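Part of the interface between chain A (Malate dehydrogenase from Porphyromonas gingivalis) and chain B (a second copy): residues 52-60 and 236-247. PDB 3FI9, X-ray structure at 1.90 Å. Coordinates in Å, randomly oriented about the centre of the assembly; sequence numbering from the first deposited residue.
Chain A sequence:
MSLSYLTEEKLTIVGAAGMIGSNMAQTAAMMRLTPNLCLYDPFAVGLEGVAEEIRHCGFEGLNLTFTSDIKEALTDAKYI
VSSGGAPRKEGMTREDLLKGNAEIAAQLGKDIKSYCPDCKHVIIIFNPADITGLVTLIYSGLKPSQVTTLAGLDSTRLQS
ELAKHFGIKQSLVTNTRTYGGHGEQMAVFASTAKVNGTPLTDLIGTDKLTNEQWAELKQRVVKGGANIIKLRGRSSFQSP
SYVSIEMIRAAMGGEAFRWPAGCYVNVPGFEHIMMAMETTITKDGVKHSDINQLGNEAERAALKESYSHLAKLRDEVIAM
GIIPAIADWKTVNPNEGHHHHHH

Chain A, residues 52-60: EEIRHCGFE
Chain B, residues 236-247: SFQSPSYVSIEM

A single carboxylate from one subunit accepts four hydrogen bonds at the start of a helix in the other: E53(A), buried in the contact, takes all four from chain B. Its OE2 takes the backbone N of F237(B) at 3.0 Å and the N of Q238(B) at 3.2 Å; its OE1 takes the N of S239(B) and the OG of S239(B), each at 2.9 Å. The three N-H groups point almost straight at their acceptors, with angles of 165 to 169°. Amides in the first turn of a helix have no carbonyl partners within that helix, so a negatively charged side chain suits them well. E53(A) points its CA-to-CB bond toward chain B and reaches the amides with chi1 -82°, chi2 -118°, between wells, and chi3 69°.

The receiving helix spans 238-247 and continues beyond; F237(B), at phi/psi -139/-29, holds its N-cap position. The helix of chain A runs nearly parallel to it, their N-to-C directions 16° apart and their axes approaching to 8.3 Å. Register is set by C57(A) and S239(B), whose CA atoms lie 4.8 Å apart. Small side chains suit this close approach: the SG of C57(A) (chi1 m) sits 3.7 Å from the CA of S239(B). The p rotamer of S239(B) brings its OG to E53(A), and the same oxygen accepts from a water at 2.7 Å; that water also hydrogen-bonds ND1 of H56(A) at 2.8 Å, joining the two buried side chains.

One turn further along chain B, Y242(B) (chi1 t, chi2 75°) points toward chain A and packs against C57(A), with CB of C57(A) 3.6 Å from CD2 of Y242(B). G58(A) then leaves helical geometry at phi/psi 71/52, a positive phi that favours glycine, and the chain extends into F59(A) at -74/121. The CA-to-CB bond of F59(A) points sideways, but with chi1 -70° and chi2 -70° its ring comes nearer. Its CE1 lies over one face of the Y242(B) ring, 3.4 Å from CZ of Y242(B); the rings meet obliquely, centroids 4.7 Å apart and planes at 43°. The two aromatic rings thus add apolar contact beyond these polar contacts.

A second water closes this end, donating to O of C57(A) and to OE1 of E246(B), both at 2.6 Å, so the carboxylate reaches the carbonyl of C57(A) through water. V243(B) (chi1 t) adds a packing contact, its CG2 4.0 Å from O of H56(A). Together the stretches bury 495 Å².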

# COMPACT_ATOMS: atom_id res chain seq x y z
N GLU A 52 -1.24 -0.65 14.44
CA GLU A 52 -1.57 0.74 14.78
C GLU A 52 -1.72 1.54 13.49
O GLU A 52 -2.68 2.28 13.33
CB GLU A 52 -0.50 1.37 15.70
CG GLU A 52 -0.44 0.77 17.13
CD GLU A 52 -1.71 0.98 17.98
OE1 GLU A 52 -2.85 0.89 17.48
OE2 GLU A 52 -1.57 1.21 19.20
N GLU A 53 -0.80 1.37 12.55
CA GLU A 53 -0.91 2.07 11.26
C GLU A 53 -2.21 1.70 10.51
O GLU A 53 -2.88 2.57 9.97
CB GLU A 53 0.32 1.80 10.41
CG GLU A 53 1.53 2.71 10.76
CD GLU A 53 1.93 3.58 9.57
OE1 GLU A 53 1.18 4.50 9.18
OE2 GLU A 53 3.00 3.30 8.98
N ILE A 54 -2.55 0.42 10.47
CA ILE A 54 -3.77 0.00 9.78
C ILE A 54 -5.00 0.61 10.44
O ILE A 54 -5.88 1.18 9.79
CB ILE A 54 -3.89 -1.52 9.73
CG1 ILE A 54 -2.59 -2.09 9.09
CG2 ILE A 54 -5.24 -1.94 9.07
CD1 ILE A 54 -2.34 -1.57 7.63
N ARG A 55 -5.03 0.52 11.77
CA ARG A 55 -6.12 1.12 12.51
C ARG A 55 -6.30 2.63 12.21
O ARG A 55 -7.41 3.11 12.14
CB ARG A 55 -5.89 0.93 14.01
CG ARG A 55 -6.15 -0.49 14.48
CD ARG A 55 -5.45 -0.67 15.81
NE ARG A 55 -5.81 -1.93 16.45
CZ ARG A 55 -5.34 -2.35 17.64
NH1 ARG A 55 -4.42 -1.64 18.27
NH2 ARG A 55 -5.73 -3.51 18.17
N HIS A 56 -5.20 3.34 12.08
CA HIS A 56 -5.24 4.77 11.82
C HIS A 56 -5.64 5.16 10.38
O HIS A 56 -5.85 6.34 10.09
CB HIS A 56 -3.88 5.38 12.18
CG HIS A 56 -3.44 5.12 13.59
ND1 HIS A 56 -2.14 5.35 14.01
CD2 HIS A 56 -4.11 4.64 14.67
CE1 HIS A 56 -2.04 5.01 15.29
NE2 HIS A 56 -3.22 4.58 15.71
N CYS A 57 -5.73 4.17 9.48
CA CYS A 57 -6.26 4.43 8.12
C CYS A 57 -7.76 4.65 8.17
O CYS A 57 -8.35 5.26 7.27
CB CYS A 57 -6.00 3.25 7.20
SG CYS A 57 -4.26 3.13 6.77
N GLY A 58 -8.39 4.07 9.19
CA GLY A 58 -9.86 4.17 9.37
C GLY A 58 -10.65 3.37 8.35
O GLY A 58 -11.55 3.92 7.70
N PHE A 59 -10.33 2.09 8.18
CA PHE A 59 -11.07 1.26 7.25
C PHE A 59 -12.43 0.92 7.83
O PHE A 59 -12.50 0.28 8.88
CB PHE A 59 -10.31 -0.02 6.94
CG PHE A 59 -9.07 0.22 6.12
CD1 PHE A 59 -9.17 0.60 4.79
CD2 PHE A 59 -7.79 0.08 6.69
CE1 PHE A 59 -7.99 0.81 4.03
CE2 PHE A 59 -6.64 0.27 5.93
CZ PHE A 59 -6.76 0.66 4.61
N GLU A 60 -13.49 1.30 7.10
CA GLU A 60 -14.88 1.12 7.57
C GLU A 60 -15.23 -0.36 7.78
O GLU A 60 -15.13 -1.17 6.85
CB GLU A 60 -15.87 1.73 6.56
CG GLU A 60 -17.23 2.10 7.15
CD GLU A 60 -17.48 3.59 7.14
OE1 GLU A 60 -16.83 4.30 6.32
OE2 GLU A 60 -18.35 4.07 7.92
N SER B 236 5.51 6.88 10.67
CA SER B 236 4.36 6.35 9.95
C SER B 236 4.45 6.69 8.46
O SER B 236 4.93 7.78 8.06
CB SER B 236 3.03 6.86 10.54
OG SER B 236 2.78 8.17 10.10
N PHE B 237 4.03 5.75 7.62
CA PHE B 237 3.99 6.02 6.17
C PHE B 237 2.74 5.45 5.50
O PHE B 237 2.29 5.99 4.49
CB PHE B 237 5.27 5.54 5.48
CG PHE B 237 5.55 4.06 5.63
CD1 PHE B 237 5.30 3.17 4.59
CD2 PHE B 237 6.06 3.57 6.80
CE1 PHE B 237 5.58 1.79 4.75
CE2 PHE B 237 6.32 2.19 6.97
CZ PHE B 237 6.08 1.31 5.95
N GLN B 238 2.19 4.39 6.03
CA GLN B 238 0.98 3.83 5.39
C GLN B 238 -0.28 4.66 5.64
O GLN B 238 -1.04 4.96 4.68
CB GLN B 238 0.77 2.39 5.83
CG GLN B 238 1.97 1.53 5.47
CD GLN B 238 1.77 0.07 5.78
OE1 GLN B 238 2.44 -0.49 6.66
NE2 GLN B 238 0.89 -0.58 5.02
N SER B 239 -0.53 5.01 6.90
CA SER B 239 -1.72 5.80 7.21
C SER B 239 -1.74 7.24 6.60
O SER B 239 -2.75 7.59 6.00
CB SER B 239 -2.14 5.76 8.70
OG SER B 239 -1.10 6.18 9.58
N PRO B 240 -0.63 8.02 6.71
CA PRO B 240 -0.60 9.35 6.10
C PRO B 240 -0.82 9.25 4.60
O PRO B 240 -1.45 10.11 4.02
CB PRO B 240 0.82 9.85 6.35
CG PRO B 240 1.59 8.72 6.86
CD PRO B 240 0.62 7.75 7.45
N SER B 241 -0.25 8.21 4.00
CA SER B 241 -0.39 7.99 2.55
C SER B 241 -1.81 7.65 2.22
O SER B 241 -2.48 8.33 1.40
CB SER B 241 0.54 6.85 2.09
OG SER B 241 0.09 6.38 0.81
N TYR B 242 -2.34 6.63 2.89
CA TYR B 242 -3.70 6.24 2.62
C TYR B 242 -4.72 7.40 2.78
O TYR B 242 -5.57 7.66 1.87
CB TYR B 242 -4.15 5.01 3.47
CG TYR B 242 -5.58 4.62 3.17
CD1 TYR B 242 -5.91 3.96 1.96
CD2 TYR B 242 -6.61 4.93 4.06
CE1 TYR B 242 -7.22 3.61 1.69
CE2 TYR B 242 -7.95 4.57 3.76
CZ TYR B 242 -8.24 3.93 2.58
OH TYR B 242 -9.56 3.62 2.25
N VAL B 243 -4.66 8.09 3.91
CA VAL B 243 -5.67 9.14 4.17
C VAL B 243 -5.56 10.32 3.13
O VAL B 243 -6.56 10.86 2.63
CB VAL B 243 -5.64 9.59 5.63
CG1 VAL B 243 -6.67 10.72 5.88
CG2 VAL B 243 -5.94 8.34 6.58
N SER B 244 -4.32 10.68 2.81
CA SER B 244 -4.07 11.74 1.84
C SER B 244 -4.61 11.39 0.45
O SER B 244 -5.06 12.26 -0.27
CB SER B 244 -2.58 12.01 1.73
OG SER B 244 -2.06 12.47 2.98
N ILE B 245 -4.50 10.13 0.07
CA ILE B 245 -4.97 9.79 -1.28
C ILE B 245 -6.51 9.65 -1.23
O ILE B 245 -7.21 9.93 -2.23
CB ILE B 245 -4.24 8.55 -1.79
CG1 ILE B 245 -2.73 8.85 -1.88
CG2 ILE B 245 -4.78 8.11 -3.13
CD1 ILE B 245 -2.39 10.13 -2.75
N GLU B 246 -7.05 9.32 -0.06
CA GLU B 246 -8.51 9.42 0.10
C GLU B 246 -8.97 10.86 -0.10
O GLU B 246 -10.00 11.14 -0.75
CB GLU B 246 -8.97 8.99 1.50
CG GLU B 246 -9.21 7.51 1.71
CD GLU B 246 -9.80 7.28 3.11
OE1 GLU B 246 -9.20 7.76 4.10
OE2 GLU B 246 -10.88 6.69 3.22
N MET B 247 -8.19 11.79 0.43
CA MET B 247 -8.53 13.22 0.21
C MET B 247 -8.48 13.63 -1.28
O MET B 247 -9.38 14.30 -1.77
CB MET B 247 -7.59 14.14 1.00
CG MET B 247 -7.53 13.86 2.51
SD MET B 247 -6.26 14.80 3.41
CE MET B 247 -6.65 16.51 2.97
O HOH W 1 -0.27 6.27 12.15
O HOH W 2 -10.11 6.92 6.43